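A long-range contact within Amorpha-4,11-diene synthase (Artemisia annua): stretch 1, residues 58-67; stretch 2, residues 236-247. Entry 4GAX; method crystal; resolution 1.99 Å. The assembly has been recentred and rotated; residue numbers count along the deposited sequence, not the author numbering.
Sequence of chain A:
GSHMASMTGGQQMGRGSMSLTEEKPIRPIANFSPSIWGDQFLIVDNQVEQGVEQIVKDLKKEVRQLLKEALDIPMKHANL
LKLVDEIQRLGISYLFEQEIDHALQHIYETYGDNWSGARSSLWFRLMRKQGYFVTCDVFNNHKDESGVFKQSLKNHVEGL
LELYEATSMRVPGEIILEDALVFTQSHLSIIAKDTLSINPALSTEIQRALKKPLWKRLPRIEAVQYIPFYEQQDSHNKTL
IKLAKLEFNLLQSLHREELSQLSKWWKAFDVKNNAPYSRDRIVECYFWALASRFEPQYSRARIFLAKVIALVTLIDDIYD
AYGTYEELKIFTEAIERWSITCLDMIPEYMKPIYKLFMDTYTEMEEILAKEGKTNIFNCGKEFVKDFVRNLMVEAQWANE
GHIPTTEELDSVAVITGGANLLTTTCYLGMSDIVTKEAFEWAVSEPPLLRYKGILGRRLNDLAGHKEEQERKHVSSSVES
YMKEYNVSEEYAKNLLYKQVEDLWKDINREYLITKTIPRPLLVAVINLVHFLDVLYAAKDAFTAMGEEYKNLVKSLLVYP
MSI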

ATOM      1  N   ASP A  58      -9.898  -3.249 -28.941  1.00 34.27           N
ATOM      2  CA  ASP A  58     -10.723  -2.201 -29.537  1.00 35.53           C
ATOM      3  C   ASP A  58     -11.323  -1.249 -28.498  1.00 39.19           C
ATOM      4  O   ASP A  58     -11.495  -0.050 -28.761  1.00 30.02           O
ATOM      5  CB  ASP A  58     -11.810  -2.823 -30.403  1.00 47.72           C
ATOM      6  CG  ASP A  58     -11.237  -3.750 -31.461  1.00 61.50           C
ATOM      7  OD1 ASP A  58     -10.236  -3.369 -32.109  1.00 63.77           O
ATOM      8  OD2 ASP A  58     -11.779  -4.864 -31.631  1.00 70.37           O
ATOM      9  N   LEU A  59     -11.645  -1.777 -27.320  1.00 31.70           N
ATOM     10  CA  LEU A  59     -12.080  -0.917 -26.224  1.00 35.18           C
ATOM     11  C   LEU A  59     -10.975   0.065 -25.854  1.00 30.08           C
ATOM     12  O   LEU A  59     -11.235   1.250 -25.640  1.00 29.21           O
ATOM     13  CB  LEU A  59     -12.463  -1.743 -24.998  1.00 27.44           C
ATOM     14  CG  LEU A  59     -13.789  -2.502 -25.098  1.00 34.80           C
ATOM     15  CD1 LEU A  59     -13.954  -3.417 -23.888  1.00 36.29           C
ATOM     16  CD2 LEU A  59     -14.965  -1.532 -25.202  1.00 30.43           C
ATOM     17  N   LYS A  60      -9.747  -0.443 -25.776  1.00 27.77           N
ATOM     18  CA  LYS A  60      -8.567   0.372 -25.482  1.00 31.75           C
ATOM     19  C   LYS A  60      -8.415   1.561 -26.423  1.00 30.99           C
ATOM     20  O   LYS A  60      -8.116   2.677 -25.982  1.00 31.94           O
ATOM     21  CB  LYS A  60      -7.297  -0.482 -25.551  1.00 38.44           C
ATOM     22  CG  LYS A  60      -6.695  -0.788 -24.197  1.00 50.41           C
ATOM     23  CD  LYS A  60      -6.771  -2.267 -23.856  1.00 63.67           C
ATOM     24  CE  LYS A  60      -5.466  -2.973 -24.182  1.00 69.39           C
ATOM     25  NZ  LYS A  60      -4.352  -1.997 -24.346  1.00 71.37           N
ATOM     26  N   LYS A  61      -8.619   1.321 -27.714  1.00 27.36           N
ATOM     27  CA  LYS A  61      -8.492   2.377 -28.714  1.00 33.45           C
ATOM     28  C   LYS A  61      -9.579   3.439 -28.569  1.00 28.53           C
ATOM     29  O   LYS A  61      -9.346   4.621 -28.838  1.00 31.22           O
ATOM     30  CB  LYS A  61      -8.554   1.789 -30.123  1.00 38.83           C
ATOM     31  CG  LYS A  61      -7.592   0.639 -30.372  1.00 49.23           C
ATOM     32  CD  LYS A  61      -7.600   0.257 -31.848  1.00 55.79           C
ATOM     33  CE  LYS A  61      -6.924  -1.085 -32.084  1.00 61.60           C
ATOM     34  NZ  LYS A  61      -7.905  -2.109 -32.550  1.00 68.35           N
ATOM     35  N   GLU A  62     -10.783   3.024 -28.194  1.00 26.19           N
ATOM     36  CA  GLU A  62     -11.858   3.986 -27.979  1.00 27.75           C
ATOM     37  C   GLU A  62     -11.490   4.893 -26.805  1.00 26.30           C
ATOM     38  O   GLU A  62     -11.719   6.101 -26.844  1.00 26.72           O
ATOM     39  CB  GLU A  62     -13.177   3.277 -27.665  1.00 39.37           C
ATOM     40  CG  GLU A  62     -13.674   2.333 -28.739  1.00 52.11           C
ATOM     41  CD  GLU A  62     -15.029   1.733 -28.388  1.00 61.34           C
ATOM     42  OE1 GLU A  62     -15.877   2.468 -27.824  1.00 65.06           O
ATOM     43  OE2 GLU A  62     -15.242   0.529 -28.661  1.00 60.61           O
ATOM     44  N   VAL A  63     -10.929   4.303 -25.752  1.00 23.16           N
ATOM     45  CA  VAL A  63     -10.519   5.080 -24.583  1.00 22.90           C
ATOM     46  C   VAL A  63      -9.341   6.013 -24.884  1.00 25.17           C
ATOM     47  O   VAL A  63      -9.298   7.147 -24.392  1.00 23.14           O
ATOM     48  CB  VAL A  63     -10.182   4.164 -23.381  1.00 25.97           C
ATOM     49  CG1 VAL A  63      -9.696   4.988 -22.178  1.00 25.13           C
ATOM     50  CG2 VAL A  63     -11.415   3.337 -22.995  1.00 23.32           C
ATOM     51  N   ARG A  64      -8.388   5.556 -25.689  1.00 28.05           N
ATOM     52  CA  ARG A  64      -7.298   6.447 -26.086  1.00 26.91           C
ATOM     53  C   ARG A  64      -7.859   7.661 -26.794  1.00 23.71           C
ATOM     54  O   ARG A  64      -7.455   8.789 -26.512  1.00 30.58           O
ATOM     55  CB  ARG A  64      -6.290   5.743 -26.981  1.00 24.85           C
ATOM     56  CG  ARG A  64      -5.485   4.732 -26.240  1.00 30.07           C
ATOM     57  CD  ARG A  64      -4.318   4.243 -27.058  1.00 32.16           C
ATOM     58  NE  ARG A  64      -3.587   3.234 -26.307  1.00 41.54           N
ATOM     59  CZ  ARG A  64      -3.636   1.932 -26.561  1.00 42.39           C
ATOM     60  NH1 ARG A  64      -4.358   1.477 -27.578  1.00 42.92           N
ATOM     61  NH2 ARG A  64      -2.935   1.089 -25.810  1.00 49.81           N
ATOM     62  N   GLN A  65      -8.811   7.428 -27.696  1.00 26.60           N
ATOM     63  CA  GLN A  65      -9.428   8.505 -28.450  1.00 29.20           C
ATOM     64  C   GLN A  65     -10.185   9.490 -27.549  1.00 32.08           C
ATOM     65  O   GLN A  65     -10.162  10.699 -27.787  1.00 27.21           O
ATOM     66  CB  GLN A  65     -10.344   7.937 -29.537  1.00 34.45           C
ATOM     67  CG  GLN A  65     -11.183   8.968 -30.280  1.00 36.22           C
ATOM     68  CD  GLN A  65     -10.358   9.844 -31.223  1.00 57.33           C
ATOM     69  OE1 GLN A  65      -9.146   9.655 -31.377  1.00 57.62           O
ATOM     70  NE2 GLN A  65     -11.020  10.807 -31.858  1.00 62.00           N
ATOM     71  N   LEU A  66     -10.856   8.974 -26.520  1.00 27.41           N
ATOM     72  CA  LEU A  66     -11.534   9.828 -25.541  1.00 29.16           C
ATOM     73  C   LEU A  66     -10.556  10.769 -24.847  1.00 26.68           C
ATOM     74  O   LEU A  66     -10.831  11.960 -24.683  1.00 23.88           O
ATOM     75  CB  LEU A  66     -12.229   8.977 -24.479  1.00 28.19           C
ATOM     76  CG  LEU A  66     -13.456   8.178 -24.913  1.00 37.82           C
ATOM     77  CD1 LEU A  66     -14.020   7.414 -23.730  1.00 46.02           C
ATOM     78  CD2 LEU A  66     -14.508   9.089 -25.530  1.00 43.49           C
ATOM     79  N   LEU A  67      -9.417  10.220 -24.429  1.00 23.87           N
ATOM     80  CA  LEU A  67      -8.414  11.003 -23.731  1.00 22.97           C
ATOM     81  C   LEU A  67      -7.833  12.051 -24.672  1.00 26.51           C
ATOM     82  O   LEU A  67      -7.640  13.209 -24.292  1.00 26.15           O
ATOM     83  CB  LEU A  67      -7.309  10.076 -23.201  1.00 21.81           C
ATOM     84  CG  LEU A  67      -7.715   9.176 -22.032  1.00 21.72           C
ATOM     85  CD1 LEU A  67      -6.670   8.056 -21.866  1.00 23.70           C
ATOM     86  CD2 LEU A  67      -7.802  10.003 -20.758  1.00 24.72           C
ATOM     87  N   HIS A 236     -22.870   6.904 -16.842  1.00 31.69           N
ATOM     88  CA  HIS A 236     -21.531   6.290 -16.875  1.00 25.16           C
ATOM     89  C   HIS A 236     -21.145   5.911 -18.302  1.00 24.37           C
ATOM     90  O   HIS A 236     -22.011   5.671 -19.150  1.00 28.42           O
ATOM     91  CB  HIS A 236     -21.479   5.058 -15.959  1.00 23.86           C
ATOM     92  CG  HIS A 236     -22.153   3.854 -16.538  1.00 22.52           C
ATOM     93  ND1 HIS A 236     -23.483   3.568 -16.328  1.00 25.77           N
ATOM     94  CD2 HIS A 236     -21.679   2.875 -17.345  1.00 26.06           C
ATOM     95  CE1 HIS A 236     -23.803   2.458 -16.974  1.00 31.83           C
ATOM     96  NE2 HIS A 236     -22.724   2.023 -17.605  1.00 25.99           N
ATOM     97  N   ASN A 237     -19.844   5.862 -18.568  1.00 26.41           N
ATOM     98  CA  ASN A 237     -19.369   5.525 -19.899  1.00 24.33           C
ATOM     99  C   ASN A 237     -19.396   4.007 -20.098  1.00 22.94           C
ATOM    100  O   ASN A 237     -18.694   3.271 -19.404  1.00 21.77           O
ATOM    101  CB  ASN A 237     -17.951   6.073 -20.101  1.00 29.86           C
ATOM    102  CG  ASN A 237     -17.461   5.908 -21.521  1.00 33.51           C
ATOM    103  OD1 ASN A 237     -17.320   4.782 -22.020  1.00 26.73           O
ATOM    104  ND2 ASN A 237     -17.198   7.032 -22.187  1.00 38.03           N
ATOM    105  N   LYS A 238     -20.195   3.543 -21.051  1.00 25.65           N
ATOM    106  CA  LYS A 238     -20.400   2.116 -21.240  1.00 25.28           C
ATOM    107  C   LYS A 238     -19.115   1.435 -21.699  1.00 22.82           C
ATOM    108  O   LYS A 238     -18.855   0.272 -21.367  1.00 22.24           O
ATOM    109  CB  LYS A 238     -21.522   1.869 -22.249  1.00 31.53           C
ATOM    110  CG  LYS A 238     -22.889   2.402 -21.808  1.00 33.55           C
ATOM    111  CD  LYS A 238     -23.949   2.128 -22.870  1.00 44.81           C
ATOM    112  CE  LYS A 238     -25.362   2.195 -22.288  1.00 56.28           C
ATOM    113  NZ  LYS A 238     -25.703   3.555 -21.787  1.00 57.11           N
ATOM    114  N   THR A 239     -18.300   2.155 -22.457  1.00 25.02           N
ATOM    115  CA  THR A 239     -17.038   1.580 -22.913  1.00 21.53           C
ATOM    116  C   THR A 239     -16.069   1.377 -21.761  1.00 22.80           C
ATOM    117  O   THR A 239     -15.448   0.322 -21.659  1.00 26.27           O
ATOM    118  CB  THR A 239     -16.374   2.442 -23.985  1.00 26.67           C
ATOM    119  OG1 THR A 239     -17.081   2.263 -25.216  1.00 27.56           O
ATOM    120  CG2 THR A 239     -14.914   2.040 -24.180  1.00 29.87           C
ATOM    121  N   LEU A 240     -15.922   2.381 -20.901  1.00 24.36           N
ATOM    122  CA  LEU A 240     -15.000   2.257 -19.773  1.00 25.52           C
ATOM    123  C   LEU A 240     -15.385   1.113 -18.842  1.00 18.69           C
ATOM    124  O   LEU A 240     -14.523   0.359 -18.383  1.00 22.48           O
ATOM    125  CB  LEU A 240     -14.945   3.544 -18.943  1.00 27.33           C
ATOM    126  CG  LEU A 240     -14.138   4.756 -19.390  1.00 35.72           C
ATOM    127  CD1 LEU A 240     -14.245   5.828 -18.299  1.00 30.44           C
ATOM    128  CD2 LEU A 240     -12.678   4.383 -19.634  1.00 35.71           C
ATOM    129  N   ILE A 241     -16.672   0.998 -18.530  1.00 22.75           N
ATOM    130  CA  ILE A 241     -17.085  -0.029 -17.576  1.00 21.29           C
ATOM    131  C   ILE A 241     -16.913  -1.419 -18.173  1.00 24.27           C
ATOM    132  O   ILE A 241     -16.515  -2.357 -17.466  1.00 22.95           O
ATOM    133  CB  ILE A 241     -18.531   0.175 -17.028  1.00 20.92           C
ATOM    134  CG1 ILE A 241     -18.769  -0.753 -15.825  1.00 25.48           C
ATOM    135  CG2 ILE A 241     -19.580  -0.084 -18.102  1.00 25.91           C
ATOM    136  CD1 ILE A 241     -17.771  -0.544 -14.692  1.00 27.73           C
ATOM    137  N   LYS A 242     -17.176  -1.557 -19.472  1.00 22.09           N
ATOM    138  CA  LYS A 242     -16.994  -2.860 -20.113  1.00 20.42           C
ATOM    139  C   LYS A 242     -15.532  -3.288 -20.046  1.00 27.04           C
ATOM    140  O   LYS A 242     -15.206  -4.430 -19.684  1.00 19.29           O
ATOM    141  CB  LYS A 242     -17.458  -2.812 -21.565  1.00 27.32           C
ATOM    142  CG  LYS A 242     -17.472  -4.174 -22.232  1.00 35.66           C
ATOM    143  CD  LYS A 242     -17.801  -4.062 -23.712  1.00 46.59           C
ATOM    144  CE  LYS A 242     -18.162  -5.420 -24.293  1.00 55.21           C
ATOM    145  NZ  LYS A 242     -18.234  -5.367 -25.778  1.00 58.10           N
ATOM    146  N   LEU A 243     -14.650  -2.355 -20.379  1.00 26.26           N
ATOM    147  CA  LEU A 243     -13.219  -2.597 -20.328  1.00 23.73           C
ATOM    148  C   LEU A 243     -12.731  -2.870 -18.908  1.00 25.06           C
ATOM    149  O   LEU A 243     -11.919  -3.779 -18.680  1.00 22.97           O
ATOM    150  CB  LEU A 243     -12.478  -1.375 -20.882  1.00 19.57           C
ATOM    151  CG  LEU A 243     -10.952  -1.421 -20.831  1.00 24.14           C
ATOM    152  CD1 LEU A 243     -10.420  -2.639 -21.573  1.00 26.28           C
ATOM    153  CD2 LEU A 243     -10.386  -0.154 -21.419  1.00 25.31           C
ATOM    154  N   ALA A 244     -13.202  -2.070 -17.958  1.00 18.08           N
ATOM    155  CA  ALA A 244     -12.748  -2.217 -16.576  1.00 20.77           C
ATOM    156  C   ALA A 244     -13.070  -3.598 -16.006  1.00 23.05           C
ATOM    157  O   ALA A 244     -12.289  -4.160 -15.231  1.00 19.26           O
ATOM    158  CB  ALA A 244     -13.344  -1.114 -15.676  1.00 20.24           C
ATOM    159  N   LYS A 245     -14.223  -4.138 -16.372  1.00 19.28           N
ATOM    160  CA  LYS A 245     -14.635  -5.421 -15.809  1.00 20.25           C
ATOM    161  C   LYS A 245     -13.895  -6.576 -16.472  1.00 23.62           C
ATOM    162  O   LYS A 245     -13.505  -7.533 -15.795  1.00 24.22           O
ATOM    163  CB  LYS A 245     -16.144  -5.610 -15.939  1.00 23.94           C
ATOM    164  CG  LYS A 245     -16.971  -4.643 -15.102  1.00 27.66           C
ATOM    165  CD  LYS A 245     -18.477  -4.798 -15.444  1.00 33.82           C
ATOM    166  CE  LYS A 245     -19.214  -5.610 -14.400  1.00 43.92           C
ATOM    167  NZ  LYS A 245     -20.639  -5.885 -14.804  1.00 52.31           N
ATOM    168  N   LEU A 246     -13.720  -6.496 -17.793  1.00 22.49           N
ATOM    169  CA  LEU A 246     -12.977  -7.521 -18.536  1.00 22.43           C
ATOM    170  C   LEU A 246     -11.540  -7.572 -18.025  1.00 17.61           C
ATOM    171  O   LEU A 246     -10.967  -8.650 -17.803  1.00 22.68           O
ATOM    172  CB  LEU A 246     -12.970  -7.213 -20.038  1.00 26.31           C
ATOM    173  CG  LEU A 246     -14.047  -7.830 -20.941  1.00 37.20           C
ATOM    174  CD1 LEU A 246     -15.338  -8.057 -20.199  1.00 49.70           C
ATOM    175  CD2 LEU A 246     -14.291  -6.943 -22.172  1.00 36.63           C
ATOM    176  N   GLU A 247     -10.959  -6.391 -17.842  1.00 17.16           N
ATOM    177  CA  GLU A 247      -9.580  -6.269 -17.382  1.00 20.13           C
ATOM    178  C   GLU A 247      -9.455  -6.700 -15.931  1.00 20.33           C
ATOM    179  O   GLU A 247      -8.476  -7.332 -15.555  1.00 19.46           O
ATOM    180  CB  GLU A 247      -9.102  -4.833 -17.539  1.00 23.17           C
ATOM    181  CG  GLU A 247      -8.783  -4.480 -18.978  1.00 33.76           C
ATOM    182  CD  GLU A 247      -7.569  -5.233 -19.502  1.00 40.95           C
ATOM    183  OE1 GLU A 247      -6.691  -5.616 -18.688  1.00 37.84           O
ATOM    184  OE2 GLU A 247      -7.497  -5.439 -20.729  1.00 44.10           O
TER

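A single leucine carries much of this contact: Leu-59 is a knob that fits into a hole formed by Thr-239, Lys-242, Leu-243 and Leu-246, one turn and more of the opposing helix. Its CD1 lies 3.7 Å from the backbone CA of Leu-243 and 3.9 Å from CD2 of Leu-246, while its CD2 reaches CG2 of Thr-239 at 3.7 Å. Even Lys-242 contributes carbon rather than charge, its CD standing 3.9 Å from Leu-59 CD1. The helices run at 134° to one another, with axes 9.7 Å apart at closest approach, an oblique, roughly antiparallel crossing that brings Leu-59 beside Leu-243 and Val-63 beside Leu-240.

One turn on, Val-63 extends the apolar seam. Its CG2 meets CD2 of Leu-240 at 3.7 Å, although the CA-to-CB bond of Leu-240 points away; the side chain's end comes back to the interface.

Thr-239 illustrates how one small residue can serve two chemistries. Its methyl joins the leucine and valine, whereas its hydroxyl OG1 donates a 2.9 Å hydrogen bond to OE1 of Glu-62, at the more exposed margin. Nearby, Asn-237 caps its helix, OD1 accepting from Leu-240 N at 3.0 Å and, weakly, from Thr-239 N at 2.8 Å, while its ND2 packs 3.6 Å from CD1 of Leu-66.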